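Local coordinates for protein quinoline 2-oxidoreductase large subunit (Pseudomonas putida, PDB 1T3Q) that carries the molybdenum cofactor of quinoline 2-oxidoreductase, a molybdenum hydroxylase that probably adds an oxygen to quinoline next to the ring nitrogen, at residues Gly113-Val118 / Glu265-Leu270; Gly185-Gln190 / Ala390-Leu395; Gly495-Thr500 / Asp520-Pro525. One frame throughout, in Å; residues are numbered along the deposited sequence.

Interaction 1 (Gly113-Val118 / Glu265-Leu270); sequences GEIVAV and ELLVCL
Leu267 reaches from helix 263-275 to the strand at 115-118 and meets Ile115 and Val118 there. The whole contact runs through one methyl of Leu267, CD1. It lies 4.3 Å from Ile115 CD1, and Val118 CG1 is likewise 4.3 Å from Leu267 CD1. The two strand methyls, Ile115 CD1 and Val118 CG1, are 5.0 Å apart, and the leucine methyl rests over the gap between them. Leu267 is stretched out to do this. Its CD1 stands anti to CA (chi2 169°), which carries the methyl far from the helix. Ile115 is extended in the same way, with CD1 anti to CA (chi2 171°). The backbones therefore stay well apart, and the CA atoms of Val118 and Leu267 are separated by 9.0 Å. The contact is small, apolar and buried.

Residues three apart on a regular strand would face opposite sides. Here Val116 and Ala117 form a classic beta bulge opposite Leu48, and the extra residue lets both Ile115 and Val118 turn toward the helix. Leu104 touches both Ile115 and Leu267 and adds to the same apolar patch. Val45 and Ser47 of the adjoining strand 43-49 pack against Val118. Leu266 of the helix turns to helix 226-237.

The arrangement is that of a helix laid on a face of a mixed beta sheet. Strand 115-121 comes from the alpha/beta hammerhead region, and helix 263-275 from the first molybdopterin-binding region, so the layer unites the two parts of the chain.

Interaction 2 (Gly185-Gln190 / Ala390-Leu395); sequences GVVRGQ and ARQLGL
The extended strand at Gly185 passes the last turn of helix 375-393 at Gln392, with their CA atoms 8.4 Å apart. Gln392 makes the contact with its terminal amide. Its CG is anti to the backbone N (chi1 168°) and the chain runs straight on from there, which brings the amide alongside the strand. Gln392 OE1 lies 3.8 Å from Gly185 CA, an ordinary van der Waals distance, on a side of the glycine that carries only hydrogen. The other end of the amide faces Val187, where Gln392 NE2 is 3.7 Å from Val187 CG1. The glutamine and the valine run antiparallel past one another.

The polar link is indirect. A water accepts the N-H of Val186, its oxygen 3.0 Å from Val186 N. The same water donates to Gln392 OE1 at 2.7 Å. This bridge ties the helix end to the strand backbone and is consistent with OE1 rather than NE2 facing the water. Just beyond Gln392 the helix closes in a Schellman motif, with Gly394 at positive phi and Leu395 N bonded to Ala390 O at 3.0 Å.

Strand 185-193 pairs with strand 298-306, and Phe306 of that strand touches Val187, Gln392 and Leu393. Leu385 and Arg388, earlier in the helix, also pack on Val187. The helix thus lies along one face of the sheet, with its exposed C-terminal end beside the start of strand 185-193.

Interaction 3 (Gly495-Thr500 / Asp520-Pro525); sequences GKVTVT and DVLGVP
Val497 holds CG1 anti to its own backbone N (chi1 -178°) and CG2 anti to the carbonyl carbon, and this spreads both methyls toward Leu522. Leu522 answers with an outstretched chain, its CD1 anti to CA (chi2 169°). The methyl CD1 of Leu522 then sits against the pair of valine methyls, 3.6 Å from Val497 CG2 and 3.7 Å from Val497 CG1. The side chains meet at a slant. Nearly equal distances to both methyls mean that the leucine tip settles over the fork of the valine rather than on one branch.

Val524 brings a second apolar group. Its CG2 is 4.1 Å from Val497 CG2. Val497 CG2 is therefore shared by two partners, Leu522 and Val524, on either side of Gly523 in the chain. Between them Gly523, at positive phi (67°), turns the chain. It is the C-prime residue of a Schellman motif, in which Gly523 N gives a weak bond of 3.4 Å to Asp520 O. After the turn Val524, like Leu522, points toward the strand.

All three touching residues are buried. Val489 of strand 486-491 packs on both Val497 and Leu522, and Val529 closes on Val497 from strand 529-532. Elsewhere on these segments, Asp520 accepts backbone N-H groups of Lys12, Ser13 and Ile14. Thr500 OG1 is hydrogen-bonded to Asn538 ND2 of the second subunit.

Strand 497-501, helix 510-522 and the parallel neighbouring strand 529-532 form a beta-alpha-beta unit. The contact packs the C-terminal part of the crossover helix and the residues that follow against the start of the first strand, within the second molybdopterin-binding region.

All three contacts set a helix, or its C-terminal part and the residues after it, against a strand. They hold different elements and none touches another. Interactions 1 and 3 are buried and wholly apolar. Interaction 2 is partly exposed, and there the contact is made by a glutamine amide and a bridging water. Interaction 1 joins the hammerhead and first molybdopterin-binding regions, interaction 2 joins distant parts of the latter, and interaction 3 stays within a single beta-alpha-beta unit. Interactions 2 and 3 both lie at Schellman motifs, whereas interaction 1 uses a residue in the first half of its helix. Centres are about 51 Å (1 and 2), 43 Å (1 and 3) and 54 Å (2 and 3) apart.

Interaction 1 (Gly113-Val118 / Glu265-Leu270)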
# COMPACT_ATOMS: atom_id res chain seq x y z
N GLY B 113 -0.99 5.75 -34.79
CA GLY B 113 -1.20 5.43 -33.39
C GLY B 113 0.08 5.38 -32.58
O GLY B 113 0.03 5.36 -31.35
N GLU B 114 1.24 5.35 -33.24
CA GLU B 114 2.50 5.31 -32.51
C GLU B 114 2.63 6.61 -31.73
O GLU B 114 2.24 7.67 -32.22
CB GLU B 114 3.69 5.16 -33.47
CG GLU B 114 5.00 4.86 -32.77
CD GLU B 114 6.11 4.48 -33.74
OE1 GLU B 114 7.03 3.74 -33.32
OE2 GLU B 114 6.06 4.92 -34.91
N ILE B 115 3.16 6.54 -30.52
CA ILE B 115 3.30 7.73 -29.70
C ILE B 115 4.44 8.62 -30.20
O ILE B 115 5.53 8.13 -30.49
CB ILE B 115 3.58 7.35 -28.23
CG1 ILE B 115 2.53 6.34 -27.75
CG2 ILE B 115 3.54 8.59 -27.35
CD1 ILE B 115 2.84 5.74 -26.39
N VAL B 116 4.18 9.92 -30.32
CA VAL B 116 5.20 10.85 -30.79
C VAL B 116 5.55 11.85 -29.69
O VAL B 116 6.58 12.52 -29.74
CB VAL B 116 4.75 11.61 -32.05
CG1 VAL B 116 4.39 10.62 -33.15
CG2 VAL B 116 3.57 12.51 -31.74
N ALA B 117 4.68 11.94 -28.69
CA ALA B 117 4.90 12.84 -27.57
C ALA B 117 3.99 12.47 -26.40
O ALA B 117 2.89 11.97 -26.60
CB ALA B 117 4.63 14.29 -27.99
N VAL B 118 4.48 12.71 -25.19
CA VAL B 118 3.69 12.44 -23.99
C VAL B 118 3.65 13.68 -23.11
O VAL B 118 4.61 14.45 -23.04
CB VAL B 118 4.26 11.25 -23.17
CG1 VAL B 118 4.05 9.96 -23.93
CG2 VAL B 118 5.73 11.47 -22.86
N GLU B 265 4.50 1.17 -20.10
CA GLU B 265 4.94 0.67 -18.80
C GLU B 265 6.33 1.22 -18.50
O GLU B 265 6.63 1.60 -17.36
CB GLU B 265 4.97 -0.87 -18.78
CG GLU B 265 3.59 -1.49 -18.85
CD GLU B 265 3.63 -3.01 -18.93
OE1 GLU B 265 3.05 -3.67 -18.04
OE2 GLU B 265 4.22 -3.55 -19.89
N LEU B 266 7.17 1.28 -19.52
CA LEU B 266 8.51 1.80 -19.32
C LEU B 266 8.41 3.31 -19.14
O LEU B 266 9.06 3.87 -18.26
CB LEU B 266 9.41 1.47 -20.52
CG LEU B 266 9.62 -0.01 -20.81
CD1 LEU B 266 10.58 -0.17 -21.98
CD2 LEU B 266 10.18 -0.70 -19.58
N LEU B 267 7.58 3.94 -19.95
CA LEU B 267 7.43 5.39 -19.89
C LEU B 267 7.01 5.91 -18.53
O LEU B 267 7.59 6.87 -18.04
CB LEU B 267 6.47 5.88 -20.97
CG LEU B 267 7.01 5.82 -22.40
CD1 LEU B 267 5.90 6.07 -23.39
CD2 LEU B 267 8.14 6.86 -22.57
N VAL B 268 6.01 5.29 -17.89
CA VAL B 268 5.61 5.80 -16.59
C VAL B 268 6.74 5.71 -15.57
O VAL B 268 6.86 6.57 -14.70
CB VAL B 268 4.34 5.10 -16.04
CG1 VAL B 268 3.14 5.48 -16.90
CG2 VAL B 268 4.53 3.58 -16.03
N CYS B 269 7.57 4.67 -15.68
CA CYS B 269 8.69 4.53 -14.75
C CYS B 269 9.68 5.65 -14.99
O CYS B 269 10.18 6.27 -14.04
CB CYS B 269 9.39 3.18 -14.96
SG CYS B 269 8.36 1.76 -14.51
N LEU B 270 9.98 5.92 -16.26
CA LEU B 270 10.91 6.98 -16.61
C LEU B 270 10.36 8.33 -16.18
O LEU B 270 11.09 9.17 -15.65
CB LEU B 270 11.16 6.97 -18.12
CG LEU B 270 11.91 5.76 -18.68
CD1 LEU B 270 11.99 5.86 -20.20
CD2 LEU B 270 13.31 5.69 -18.08

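Interaction 2 (Gly185-Gln190 / Ala390-Leu395)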
# COMPACT_ATOMS: atom_id res chain seq x y z
N GLY B 185 -8.49 -37.49 -54.44
CA GLY B 185 -9.14 -36.23 -54.15
C GLY B 185 -8.22 -35.14 -53.65
O GLY B 185 -7.15 -35.40 -53.10
N VAL B 186 -8.67 -33.91 -53.85
CA VAL B 186 -7.92 -32.74 -53.41
C VAL B 186 -8.88 -31.62 -53.06
O VAL B 186 -9.90 -31.44 -53.72
CB VAL B 186 -6.97 -32.22 -54.53
CG1 VAL B 186 -6.38 -30.88 -54.12
CG2 VAL B 186 -5.86 -33.23 -54.80
N VAL B 187 -8.56 -30.89 -52.00
CA VAL B 187 -9.34 -29.73 -51.59
C VAL B 187 -8.30 -28.68 -51.25
O VAL B 187 -7.28 -28.99 -50.64
CB VAL B 187 -10.23 -29.99 -50.34
CG1 VAL B 187 -11.39 -30.90 -50.72
CG2 VAL B 187 -9.40 -30.60 -49.21
N ARG B 188 -8.56 -27.44 -51.66
CA ARG B 188 -7.62 -26.36 -51.40
C ARG B 188 -8.38 -25.09 -51.05
O ARG B 188 -9.54 -24.92 -51.42
CB ARG B 188 -6.75 -26.11 -52.63
CG ARG B 188 -6.31 -27.39 -53.33
CD ARG B 188 -5.32 -27.15 -54.47
NE ARG B 188 -3.94 -27.27 -54.02
CZ ARG B 188 -2.97 -27.81 -54.75
NH1 ARG B 188 -3.22 -28.27 -55.97
NH2 ARG B 188 -1.74 -27.90 -54.25
N GLY B 189 -7.71 -24.20 -50.33
CA GLY B 189 -8.34 -22.96 -49.97
C GLY B 189 -7.32 -21.89 -49.66
O GLY B 189 -6.19 -22.18 -49.24
N GLN B 190 -7.70 -20.65 -49.90
CA GLN B 190 -6.84 -19.52 -49.60
C GLN B 190 -7.55 -18.82 -48.46
O GLN B 190 -8.35 -17.90 -48.66
CB GLN B 190 -6.70 -18.62 -50.83
CG GLN B 190 -6.16 -19.38 -52.04
CD GLN B 190 -5.79 -18.47 -53.19
OE1 GLN B 190 -6.59 -17.62 -53.60
NE2 GLN B 190 -4.59 -18.65 -53.73
N ALA B 390 -14.86 -34.45 -46.77
CA ALA B 390 -15.88 -35.40 -46.37
C ALA B 390 -17.08 -35.31 -47.29
O ALA B 390 -17.53 -36.32 -47.82
CB ALA B 390 -16.29 -35.15 -44.91
N ARG B 391 -17.61 -34.10 -47.48
CA ARG B 391 -18.77 -33.91 -48.34
C ARG B 391 -18.50 -34.41 -49.75
O ARG B 391 -19.38 -34.99 -50.39
CB ARG B 391 -19.19 -32.43 -48.41
CG ARG B 391 -19.99 -31.95 -47.22
CD ARG B 391 -20.61 -30.56 -47.49
NE ARG B 391 -19.58 -29.56 -47.75
CZ ARG B 391 -18.89 -28.94 -46.80
NH1 ARG B 391 -17.96 -28.05 -47.13
NH2 ARG B 391 -19.14 -29.19 -45.52
N GLN B 392 -17.29 -34.18 -50.24
CA GLN B 392 -16.93 -34.62 -51.57
C GLN B 392 -16.98 -36.15 -51.69
O GLN B 392 -17.34 -36.69 -52.74
CB GLN B 392 -15.53 -34.11 -51.92
CG GLN B 392 -14.91 -34.73 -53.16
CD GLN B 392 -13.54 -34.15 -53.46
OE1 GLN B 392 -12.68 -34.83 -54.01
NE2 GLN B 392 -13.35 -32.88 -53.12
N LEU B 393 -16.64 -36.84 -50.61
CA LEU B 393 -16.63 -38.30 -50.60
C LEU B 393 -17.94 -38.93 -50.10
O LEU B 393 -18.13 -40.14 -50.20
CB LEU B 393 -15.47 -38.80 -49.74
CG LEU B 393 -14.08 -38.42 -50.26
CD1 LEU B 393 -13.03 -38.79 -49.24
CD2 LEU B 393 -13.84 -39.14 -51.59
N GLY B 394 -18.83 -38.11 -49.56
CA GLY B 394 -20.08 -38.64 -49.06
C GLY B 394 -19.91 -39.27 -47.69
O GLY B 394 -20.68 -40.15 -47.30
N LEU B 395 -18.89 -38.82 -46.96
CA LEU B 395 -18.63 -39.32 -45.61
C LEU B 395 -19.08 -38.24 -44.63
O LEU B 395 -19.12 -37.07 -44.98
CB LEU B 395 -17.13 -39.56 -45.40
CG LEU B 395 -16.39 -40.61 -46.22
CD1 LEU B 395 -14.90 -40.48 -45.96
CD2 LEU B 395 -16.89 -42.00 -45.86
O HOH W 1 -10.94 -33.81 -55.75

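Interaction 3 (Gly495-Thr500 / Asp520-Pro525)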
# COMPACT_ATOMS: atom_id res chain seq x y z
N GLY B 495 -1.09 -23.93 11.67
CA GLY B 495 -1.51 -24.96 10.73
C GLY B 495 -2.17 -24.45 9.46
O GLY B 495 -2.66 -25.25 8.65
N LYS B 496 -2.21 -23.14 9.27
CA LYS B 496 -2.80 -22.58 8.07
C LYS B 496 -1.70 -22.55 7.01
O LYS B 496 -0.53 -22.76 7.33
CB LYS B 496 -3.35 -21.18 8.34
CG LYS B 496 -4.46 -21.16 9.39
CD LYS B 496 -5.59 -22.12 9.03
CE LYS B 496 -6.78 -22.00 9.97
NZ LYS B 496 -6.44 -22.30 11.39
N VAL B 497 -2.06 -22.31 5.76
CA VAL B 497 -1.08 -22.32 4.67
C VAL B 497 -1.07 -21.04 3.84
O VAL B 497 -2.11 -20.56 3.40
CB VAL B 497 -1.35 -23.51 3.73
CG1 VAL B 497 -0.30 -23.56 2.63
CG2 VAL B 497 -1.34 -24.81 4.52
N THR B 498 0.13 -20.50 3.61
CA THR B 498 0.31 -19.29 2.81
C THR B 498 1.11 -19.63 1.56
O THR B 498 2.27 -20.06 1.65
CB THR B 498 1.07 -18.21 3.60
OG1 THR B 498 0.33 -17.88 4.79
CG2 THR B 498 1.24 -16.95 2.75
N VAL B 499 0.49 -19.46 0.40
CA VAL B 499 1.13 -19.75 -0.88
C VAL B 499 1.43 -18.45 -1.62
O VAL B 499 0.60 -17.54 -1.64
CB VAL B 499 0.20 -20.61 -1.78
CG1 VAL B 499 0.87 -20.89 -3.12
CG2 VAL B 499 -0.15 -21.90 -1.07
N THR B 500 2.62 -18.36 -2.20
CA THR B 500 2.99 -17.18 -2.96
C THR B 500 3.30 -17.64 -4.37
O THR B 500 4.09 -18.57 -4.58
CB THR B 500 4.22 -16.46 -2.37
OG1 THR B 500 3.97 -16.13 -0.99
CG2 THR B 500 4.50 -15.16 -3.13
N ASP B 520 -4.88 -29.86 -1.27
CA ASP B 520 -4.75 -31.30 -1.51
C ASP B 520 -3.34 -31.83 -1.27
O ASP B 520 -3.18 -32.93 -0.75
CB ASP B 520 -5.23 -31.65 -2.92
CG ASP B 520 -6.75 -31.69 -3.01
OD1 ASP B 520 -7.28 -32.01 -4.09
OD2 ASP B 520 -7.40 -31.41 -1.99
N VAL B 521 -2.33 -31.06 -1.66
CA VAL B 521 -0.95 -31.50 -1.47
C VAL B 521 -0.63 -31.63 0.02
O VAL B 521 -0.03 -32.62 0.45
CB VAL B 521 0.07 -30.52 -2.11
CG1 VAL B 521 1.49 -30.94 -1.75
CG2 VAL B 521 -0.09 -30.51 -3.62
N LEU B 522 -1.05 -30.65 0.82
CA LEU B 522 -0.78 -30.66 2.25
C LEU B 522 -1.85 -31.37 3.10
O LEU B 522 -1.70 -31.49 4.31
CB LEU B 522 -0.58 -29.23 2.76
CG LEU B 522 0.73 -28.57 2.29
CD1 LEU B 522 0.72 -27.08 2.60
CD2 LEU B 522 1.90 -29.25 2.97
N GLY B 523 -2.92 -31.83 2.46
CA GLY B 523 -3.97 -32.53 3.18
C GLY B 523 -4.76 -31.68 4.16
O GLY B 523 -5.14 -32.16 5.23
N VAL B 524 -5.02 -30.43 3.79
CA VAL B 524 -5.79 -29.52 4.64
C VAL B 524 -6.94 -28.91 3.85
O VAL B 524 -6.95 -28.95 2.62
CB VAL B 524 -4.91 -28.37 5.18
CG1 VAL B 524 -3.81 -28.93 6.07
CG2 VAL B 524 -4.33 -27.57 4.02
N PRO B 525 -7.93 -28.34 4.55
CA PRO B 525 -9.08 -27.72 3.87
C PRO B 525 -8.60 -26.54 3.03
O PRO B 525 -7.70 -25.81 3.44
CB PRO B 525 -9.96 -27.26 5.03
CG PRO B 525 -9.59 -28.17 6.16
CD PRO B 525 -8.10 -28.30 6.02